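Local atomic coordinates of carbohydrate esterase family 2 (CE2) (Chaetomium olivicolor, PDB entry 4XVH), a protein that probably removes acetyl groups from xylan, joining a beta-sandwich carbohydrate-binding domain to an SGNH-type catalytic domain. Residues T20-A25 / A31-A36; I226-Y231 / T275-N280; P257-T262 / D268-T273. All coordinates share one frame; numbering follows the deposited sequence.

Interaction 1: residues T20-A25 / A31-A36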
loop_
_atom_site.group_PDB
_atom_site.type_symbol
_atom_site.label_atom_id
_atom_site.label_comp_id
_atom_site.label_asym_id
_atom_site.label_seq_id
_atom_site.Cartn_x
_atom_site.Cartn_y
_atom_site.Cartn_z
ATOM N N THR A 20 -0.577 -7.766 -0.642
ATOM C CA THR A 20 -0.412 -9.025 0.096
ATOM C C THR A 20 -0.367 -10.227 -0.851
ATOM O O THR A 20 -0.883 -10.177 -1.976
ATOM C CB THR A 20 -1.531 -9.250 1.124
ATOM O OG1 THR A 20 -2.804 -9.085 0.494
ATOM C CG2 THR A 20 -1.365 -8.243 2.301
ATOM N N GLY A 21 0.221 -11.328 -0.400
ATOM C CA GLY A 21 0.350 -12.467 -1.293
ATOM C C GLY A 21 1.244 -13.558 -0.771
ATOM O O GLY A 21 1.330 -13.761 0.446
ATOM N N VAL A 22 1.884 -14.300 -1.673
ATOM C CA VAL A 22 2.685 -15.449 -1.236
ATOM C C VAL A 22 3.909 -15.599 -2.119
ATOM O O VAL A 22 3.904 -15.175 -3.299
ATOM C CB VAL A 22 1.886 -16.779 -1.258
ATOM C CG1 VAL A 22 0.739 -16.773 -0.228
ATOM C CG2 VAL A 22 1.360 -17.086 -2.682
ATOM N N SER A 23 4.973 -16.152 -1.550
ATOM C CA SER A 23 6.180 -16.446 -2.298
ATOM C C SER A 23 6.603 -17.879 -2.005
ATOM O O SER A 23 6.599 -18.298 -0.840
ATOM C CB SER A 23 7.302 -15.452 -1.928
ATOM O OG SER A 23 8.595 -15.951 -2.269
ATOM N N PHE A 24 6.985 -18.632 -3.024
ATOM C CA PHE A 24 7.456 -19.990 -2.787
ATOM C C PHE A 24 8.303 -20.432 -3.966
ATOM O O PHE A 24 8.450 -19.697 -4.959
ATOM C CB PHE A 24 6.272 -20.953 -2.524
ATOM C CG PHE A 24 5.270 -21.074 -3.671
ATOM C CD1 PHE A 24 4.184 -20.215 -3.759
ATOM C CD2 PHE A 24 5.398 -22.089 -4.621
ATOM C CE1 PHE A 24 3.248 -20.341 -4.810
ATOM C CE2 PHE A 24 4.477 -22.233 -5.685
ATOM C CZ PHE A 24 3.398 -21.360 -5.775
ATOM N N ALA A 25 8.912 -21.601 -3.839
ATOM C CA ALA A 25 9.662 -22.155 -4.947
ATOM C C ALA A 25 9.337 -23.633 -5.023
ATOM O O ALA A 25 8.991 -24.256 -4.005
ATOM C CB ALA A 25 11.157 -21.918 -4.766
ATOM N N ALA A 31 2.705 -25.502 -10.600
ATOM C CA ALA A 31 2.215 -25.274 -9.238
ATOM C C ALA A 31 0.856 -24.574 -9.293
ATOM O O ALA A 31 0.567 -23.817 -10.226
ATOM C CB ALA A 31 3.218 -24.447 -8.421
ATOM N N THR A 32 0.018 -24.844 -8.298
ATOM C CA THR A 32 -1.289 -24.191 -8.234
ATOM C C THR A 32 -1.526 -23.577 -6.863
ATOM O O THR A 32 -1.360 -24.234 -5.832
ATOM C CB THR A 32 -2.446 -25.169 -8.554
ATOM O OG1 THR A 32 -2.222 -25.789 -9.827
ATOM C CG2 THR A 32 -3.776 -24.415 -8.599
ATOM N N ILE A 33 -1.873 -22.292 -6.864
ATOM C CA ILE A 33 -2.278 -21.598 -5.648
ATOM C C ILE A 33 -3.773 -21.718 -5.517
ATOM O O ILE A 33 -4.501 -21.016 -6.183
ATOM C CB ILE A 33 -1.875 -20.130 -5.672
ATOM C CG1 ILE A 33 -0.384 -20.003 -5.945
ATOM C CG2 ILE A 33 -2.248 -19.467 -4.359
ATOM C CD1 ILE A 33 0.026 -18.620 -6.356
ATOM N N GLY A 34 -4.229 -22.645 -4.680
ATOM C CA GLY A 34 -5.651 -22.849 -4.518
ATOM C C GLY A 34 -6.349 -21.598 -4.002
ATOM O O GLY A 34 -5.767 -20.795 -3.294
ATOM N N ILE A 35 -7.612 -21.446 -4.362
ATOM C CA ILE A 35 -8.420 -20.343 -3.878
ATOM C C ILE A 35 -9.640 -20.902 -3.169
ATOM O O ILE A 35 -10.426 -21.636 -3.757
ATOM C CB ILE A 35 -8.844 -19.412 -5.025
ATOM C CG1 ILE A 35 -7.601 -18.678 -5.557
ATOM C CG2 ILE A 35 -9.939 -18.432 -4.569
ATOM C CD1 ILE A 35 -7.891 -17.617 -6.589
ATOM N N ALA A 36 -9.779 -20.557 -1.898
ATOM C CA ALA A 36 -10.892 -21.035 -1.106
ATOM C C ALA A 36 -12.155 -20.293 -1.517
ATOM O O ALA A 36 -13.188 -20.899 -1.751
ATOM C CB ALA A 36 -10.601 -20.860 0.383
#
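Phe24 reaches across to Ala31 and Ile33 with the edge of its ring, making the tight half of this contact. CE2 lies 3.7 Å from Ala31 CB, and on the other side of the ring tip CE1 lies 3.8 Å from Ile33 CG1. Both aliphatic groups sit near the ring plane, which makes this an edge contact and not a CH-pi approach over a face. The ring gets there because CG stands between the backbone N and the carbonyl carbon (chi1 61°). The other half is looser: the Val22 and Ile33 side chains run past one another in opposing senses, with Val22 CG2 and Ile33 CD1 no closer than 4.2 Å. Residues that alternate with these look elsewhere. Ser23, partly exposed, lies on the far side of its strand against Leu5 and Val78, while Thr32 points away and its hydroxyl bonds to Ser65 OG.

The axes of strands 21-25 and 31-35 approach to 10.1 Å at 154°, a spacing that side chains bridge and backbone pairing does not. The strands belong to the two sheets of a beta sandwich: Phe24 pairs through its backbone with Val77 in one, and Leu92 of strand 88-97, in the other, touches both Val22 and Ile33. An alanine in place of Phe24 would probably open a gap between the sheets and strip Ala31 and Ile33 of their shared neighbour. With four buried apolar side chains and no polar bond between the segments, this contact depends on shape and hydrophobic burial rather than on directional bonding.

Interaction 2: residues I226-Y231 / T275-N280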
loop_
_atom_site.group_PDB
_atom_site.type_symbol
_atom_site.label_atom_id
_atom_site.label_comp_id
_atom_site.label_asym_id
_atom_site.label_seq_id
_atom_site.Cartn_x
_atom_site.Cartn_y
_atom_site.Cartn_z
ATOM N N ILE A 226 -10.181 22.114 6.310
ATOM C CA ILE A 226 -9.585 21.277 7.350
ATOM C C ILE A 226 -9.165 22.068 8.598
ATOM O O ILE A 226 -8.787 23.238 8.512
ATOM C CB ILE A 226 -8.368 20.525 6.774
ATOM C CG1 ILE A 226 -7.913 19.379 7.687
ATOM C CG2 ILE A 226 -7.207 21.482 6.443
ATOM C CD1 ILE A 226 -6.815 18.552 7.062
ATOM N N ASP A 227 -9.285 21.432 9.763
ATOM C CA ASP A 227 -8.733 22.015 10.985
ATOM C C ASP A 227 -7.273 21.659 10.961
ATOM O O ASP A 227 -6.925 20.502 11.190
ATOM C CB ASP A 227 -9.427 21.470 12.234
ATOM C CG ASP A 227 -8.876 22.065 13.526
ATOM O OD1 ASP A 227 -7.735 22.603 13.538
ATOM O OD2 ASP A 227 -9.609 21.989 14.541
ATOM N N VAL A 228 -6.416 22.627 10.664
ATOM C CA VAL A 228 -5.006 22.316 10.449
ATOM C C VAL A 228 -4.313 21.836 11.712
ATOM O O VAL A 228 -3.497 20.892 11.673
ATOM C CB VAL A 228 -4.248 23.518 9.882
ATOM C CG1 VAL A 228 -2.761 23.201 9.738
ATOM C CG2 VAL A 228 -4.825 23.884 8.518
ATOM N N ALA A 229 -4.656 22.471 12.829
ATOM C CA ALA A 229 -4.070 22.138 14.107
ATOM C C ALA A 229 -4.428 20.712 14.463
ATOM O O ALA A 229 -3.579 19.954 14.934
ATOM C CB ALA A 229 -4.543 23.107 15.192
ATOM N N ALA A 230 -5.683 20.339 14.220
ATOM C CA ALA A 230 -6.130 18.972 14.487
ATOM C C ALA A 230 -5.425 17.983 13.564
ATOM O O ALA A 230 -5.042 16.888 13.988
ATOM C CB ALA A 230 -7.631 18.862 14.338
ATOM N N TYR A 231 -5.230 18.360 12.304
ATOM C CA TYR A 231 -4.523 17.467 11.361
ATOM C C TYR A 231 -3.084 17.215 11.856
ATOM O O TYR A 231 -2.612 16.070 11.950
ATOM C CB TYR A 231 -4.531 18.082 9.965
ATOM C CG TYR A 231 -3.703 17.362 8.910
ATOM C CD1 TYR A 231 -4.112 16.139 8.382
ATOM C CD2 TYR A 231 -2.541 17.940 8.421
ATOM C CE1 TYR A 231 -3.351 15.493 7.417
ATOM C CE2 TYR A 231 -1.767 17.309 7.466
ATOM C CZ TYR A 231 -2.165 16.100 6.952
ATOM O OH TYR A 231 -1.377 15.503 5.987
ATOM N N THR A 275 1.979 20.958 3.684
ATOM C CA THR A 275 3.413 20.778 3.804
ATOM C C THR A 275 3.905 21.329 5.120
ATOM O O THR A 275 4.635 20.656 5.851
ATOM C CB THR A 275 4.141 21.439 2.640
ATOM O OG1 THR A 275 3.758 20.761 1.439
ATOM C CG2 THR A 275 5.654 21.355 2.832
ATOM N N ASN A 276 3.456 22.535 5.456
ATOM C CA ASN A 276 3.868 23.147 6.717
ATOM C C ASN A 276 3.358 22.374 7.929
ATOM O O ASN A 276 4.067 22.235 8.936
ATOM C CB ASN A 276 3.383 24.606 6.777
ATOM C CG ASN A 276 4.157 25.513 5.823
ATOM O OD1 ASN A 276 5.293 25.209 5.467
ATOM N ND2 ASN A 276 3.552 26.644 5.434
ATOM N N ALA A 277 2.119 21.888 7.845
ATOM C CA ALA A 277 1.554 21.083 8.926
ATOM C C ALA A 277 2.383 19.812 9.167
ATOM O O ALA A 277 2.662 19.446 10.313
ATOM C CB ALA A 277 0.124 20.723 8.629
ATOM N N ILE A 278 2.807 19.164 8.095
ATOM C CA ILE A 278 3.596 17.959 8.252
ATOM C C ILE A 278 4.970 18.270 8.844
ATOM O O ILE A 278 5.436 17.558 9.740
ATOM C CB ILE A 278 3.715 17.201 6.892
ATOM C CG1 ILE A 278 2.360 16.557 6.567
ATOM C CG2 ILE A 278 4.825 16.140 6.922
ATOM C CD1 ILE A 278 2.257 15.981 5.147
ATOM N N LYS A 279 5.593 19.346 8.381
ATOM C CA LYS A 279 6.890 19.744 8.910
ATOM C C LYS A 279 6.790 20.050 10.386
ATOM O O LYS A 279 7.679 19.705 11.178
ATOM C CB LYS A 279 7.434 20.964 8.158
ATOM C CG LYS A 279 7.820 20.654 6.694
ATOM C CD LYS A 279 8.437 21.881 6.043
ATOM C CE LYS A 279 8.973 21.599 4.640
ATOM N NZ LYS A 279 9.513 22.865 4.012
ATOM N N ASN A 280 5.710 20.722 10.760
ATOM C CA ASN A 280 5.433 20.945 12.176
ATOM C C ASN A 280 5.362 19.628 12.951
ATOM O O ASN A 280 5.985 19.492 13.996
ATOM C CB ASN A 280 4.128 21.733 12.354
ATOM C CG ASN A 280 4.329 23.228 12.228
ATOM O OD1 ASN A 280 5.455 23.726 12.304
ATOM N ND2 ASN A 280 3.231 23.960 12.047
#
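Ala277 CB meets both Val228 and Tyr231 of the facing helix. Its methyl is 3.9 Å from Tyr231 CD2, where it meets the edge of the phenol ring close to the ring plane, and 4.0 Å from Val228 CG1. Further along the ring, Tyr231 passes Ile278 at a slant, and its OH comes within 3.8 Å of Ile278 CD1. The small side chain at Ala277 permits a close approach of the backbones, with 6.8 Å between the CA atoms of Val228 and Ala277.

Torsions and polar anchors position this first shell. Tyr231 has its CG opposite the backbone N (chi1 173°), which sends the ring toward the second helix. Its hydroxyl, although it touches Ile278, is held by polar partners: it hydrogen-bonds to Leu212 O and Gln274 NE2, which fix the far end of the ring. Behind Ile278, Phe291 of strand 289-292 packs against its side chain, and Thr232 extends the contact with Ala277.

The start of the first helix is fastened separately. Asp227 is its N-cap: OD1 accepts from Ala230 N at 3.1 Å with an N-H...O angle of 166°, although the donor stands 73° out of the carboxylate plane. Tyr231 N bonds to Asp227 O at 2.9 Å, closing the first turn, on which both Val228 and Tyr231 are carried.

Helices 228-243 and 270-285 follow strands 207-211 and 250-254 of the parallel sheet and lead into strands 250-254 and 289-292. Neighbouring helices packed in this way belong to successive beta-alpha-beta crossovers, as in the Rossmann-like alpha/beta/alpha fold of SGNH hydrolases.

Interaction 3: residues P257-T262 / D268-T273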
loop_
_atom_site.group_PDB
_atom_site.type_symbol
_atom_site.label_atom_id
_atom_site.label_comp_id
_atom_site.label_asym_id
_atom_site.label_seq_id
_atom_site.Cartn_x
_atom_site.Cartn_y
_atom_site.Cartn_z
ATOM N N PRO A 257 0.938 14.537 -3.872
ATOM C CA PRO A 257 1.096 14.899 -5.287
ATOM C C PRO A 257 -0.225 15.365 -5.923
ATOM O O PRO A 257 -0.199 15.946 -7.009
ATOM C CB PRO A 257 1.572 13.587 -5.932
ATOM C CG PRO A 257 0.869 12.516 -5.109
ATOM C CD PRO A 257 0.998 13.071 -3.678
ATOM N N MET A 258 -1.358 15.114 -5.254
ATOM C CA MET A 258 -2.657 15.540 -5.772
ATOM C C MET A 258 -3.136 16.873 -5.207
ATOM O O MET A 258 -4.097 17.432 -5.732
ATOM C CB MET A 258 -3.723 14.466 -5.504
ATOM C CG MET A 258 -3.455 13.176 -6.267
ATOM S SD MET A 258 -4.596 11.784 -5.979
ATOM C CE MET A 258 -6.099 12.429 -6.772
ATOM N N LEU A 259 -2.511 17.384 -4.147
ATOM C CA LEU A 259 -2.905 18.711 -3.655
ATOM C C LEU A 259 -2.059 19.777 -4.330
ATOM O O LEU A 259 -0.894 19.528 -4.667
ATOM C CB LEU A 259 -2.758 18.809 -2.137
ATOM C CG LEU A 259 -3.659 17.854 -1.350
ATOM C CD1 LEU A 259 -3.451 18.054 0.147
ATOM C CD2 LEU A 259 -5.119 18.081 -1.733
ATOM N N SER A 260 -2.642 20.957 -4.537
ATOM C CA SER A 260 -1.915 22.077 -5.125
ATOM C C SER A 260 -2.199 23.335 -4.326
ATOM O O SER A 260 -3.012 23.303 -3.388
ATOM C CB SER A 260 -2.310 22.286 -6.588
ATOM O OG SER A 260 -3.597 22.840 -6.653
ATOM N N ASP A 261 -1.544 24.435 -4.710
ATOM C CA ASP A 261 -1.846 25.745 -4.142
ATOM C C ASP A 261 -2.763 26.547 -5.048
ATOM O O ASP A 261 -2.988 27.727 -4.807
ATOM C CB ASP A 261 -0.555 26.533 -3.876
ATOM C CG ASP A 261 0.206 25.985 -2.696
ATOM O OD1 ASP A 261 -0.421 25.300 -1.860
ATOM O OD2 ASP A 261 1.427 26.206 -2.616
ATOM N N THR A 262 -3.291 25.922 -6.100
ATOM C CA THR A 262 -4.196 26.654 -6.997
ATOM C C THR A 262 -5.620 26.125 -6.979
ATOM O O THR A 262 -6.533 26.799 -7.424
ATOM C CB THR A 262 -3.688 26.632 -8.434
ATOM O OG1 THR A 262 -3.635 25.284 -8.902
ATOM C CG2 THR A 262 -2.310 27.216 -8.483
ATOM N N ASP A 268 -6.707 29.069 -0.430
ATOM C CA ASP A 268 -6.602 27.843 0.347
ATOM C C ASP A 268 -5.156 27.387 0.480
ATOM O O ASP A 268 -4.804 26.763 1.479
ATOM C CB ASP A 268 -7.414 26.717 -0.295
ATOM C CG ASP A 268 -8.911 26.819 -0.012
ATOM O OD1 ASP A 268 -9.306 26.884 1.180
ATOM O OD2 ASP A 268 -9.689 26.811 -0.997
ATOM N N ALA A 269 -4.342 27.662 -0.543
ATOM C CA ALA A 269 -2.951 27.183 -0.625
ATOM C C ALA A 269 -2.797 25.794 -0.022
ATOM O O ALA A 269 -1.963 25.580 0.862
ATOM C CB ALA A 269 -1.990 28.169 0.085
ATOM N N GLN A 270 -3.600 24.843 -0.493
ATOM C CA GLN A 270 -3.702 23.560 0.192
ATOM C C GLN A 270 -2.354 22.801 0.332
ATOM O O GLN A 270 -2.056 22.232 1.406
ATOM C CB GLN A 270 -4.738 22.678 -0.522
ATOM C CG GLN A 270 -6.154 23.188 -0.388
ATOM C CD GLN A 270 -7.160 22.093 -0.651
ATOM O OE1 GLN A 270 -6.909 21.168 -1.449
ATOM N NE2 GLN A 270 -8.285 22.157 0.046
ATOM N N LYS A 271 -1.540 22.806 -0.724
ATOM C CA LYS A 271 -0.291 22.039 -0.722
ATOM C C LYS A 271 0.735 22.622 0.251
ATOM O O LYS A 271 1.376 21.909 1.015
ATOM C CB LYS A 271 0.300 21.981 -2.124
ATOM C CG LYS A 271 1.592 21.159 -2.252
ATOM C CD LYS A 271 1.462 19.736 -1.671
ATOM C CE LYS A 271 2.660 18.851 -2.081
ATOM N NZ LYS A 271 2.570 18.477 -3.525
ATOM N N THR A 272 0.901 23.931 0.208
ATOM C CA THR A 272 1.774 24.595 1.181
ATOM C C THR A 272 1.232 24.407 2.603
ATOM O O THR A 272 1.987 24.120 3.521
ATOM C CB THR A 272 1.911 26.079 0.842
ATOM O OG1 THR A 272 2.598 26.185 -0.413
ATOM C CG2 THR A 272 2.685 26.852 1.935
ATOM N N THR A 273 -0.079 24.562 2.786
ATOM C CA THR A 273 -0.689 24.384 4.109
ATOM C C THR A 273 -0.412 22.962 4.659
ATOM O O THR A 273 -0.015 22.807 5.825
ATOM C CB THR A 273 -2.202 24.645 4.068
ATOM O OG1 THR A 273 -2.437 25.994 3.640
ATOM C CG2 THR A 273 -2.823 24.471 5.451
HETATM O O HOH W 1 -5.500 21.230 -3.844
#
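Ser260 O receives Lys271 N at 3.1 Å, a bent bond (N-H...O 143°) whose donor stands above the carbonyl plane, and the loop backbone there runs close enough to the helix start to put the CA atoms of Asp261 and Ala269 4.0 Å apart. Asp261 then holds the first turn through its carboxylate: OD1 takes Thr272 N on its syn lone pair at 2.8 Å, nearly straight at 174°. Thr272 also turns its hydroxyl, OG1, to Asp261 OD2; at 2.5 Å this bond is shorter than usual, and its exact length is doubtful. The two side chains meet at about a right angle. A negative charge beside a helix N-terminus is likely to be stabilised by the amide groups there.

Within the loop, Ser260 OG accepts from Thr262 N at 3.1 Å, an ST turn, and also from Trp263 N, which bends the chain around Asp261. This loop leaves strand 250-254 of the parallel sheet and returns as helix 270-285, with Ala269 as the N-cap residue; Ala269 O accepts both Thr273 N and Thr273 OG1.

Lys271 lays its aliphatic part along the loop, CB 3.7 Å from Leu259 O. Bends at chi2 and chi4 bring its ammonium to Ser256 O and Trp294 O. From the loop, Leu259 CD2 comes within 3.6 Å of Gln270 OE1 on the helix, the side chains crossing almost perpendicularly. A water accepts from Ser260 N and lies 2.8 Å from Gln270 OE1, to which it can donate, bridging loop and helix.

Interaction 1 comes first along the chain and lies in the N-terminal beta sandwich, on the opposite side of the chain's centre from the other two. Its centre is 42 Å from each of theirs, and its nearest atoms are about 24 Å from interaction 2 and about 21 Å from interaction 3. Those two share helix 270-285 in the parallel-sheet esterase domain, with centres 12 Å apart, and they touch where Val228 CG2 meets Thr273 CG2 at 3.7 Å. Both segments of interaction 3 fall between those of interaction 2 in sequence. The helix is thus tied at its first turn to the preceding loop and, one turn on, to helix 228-243, while interaction 1, touching neither, packs the sandwich's two sheets together.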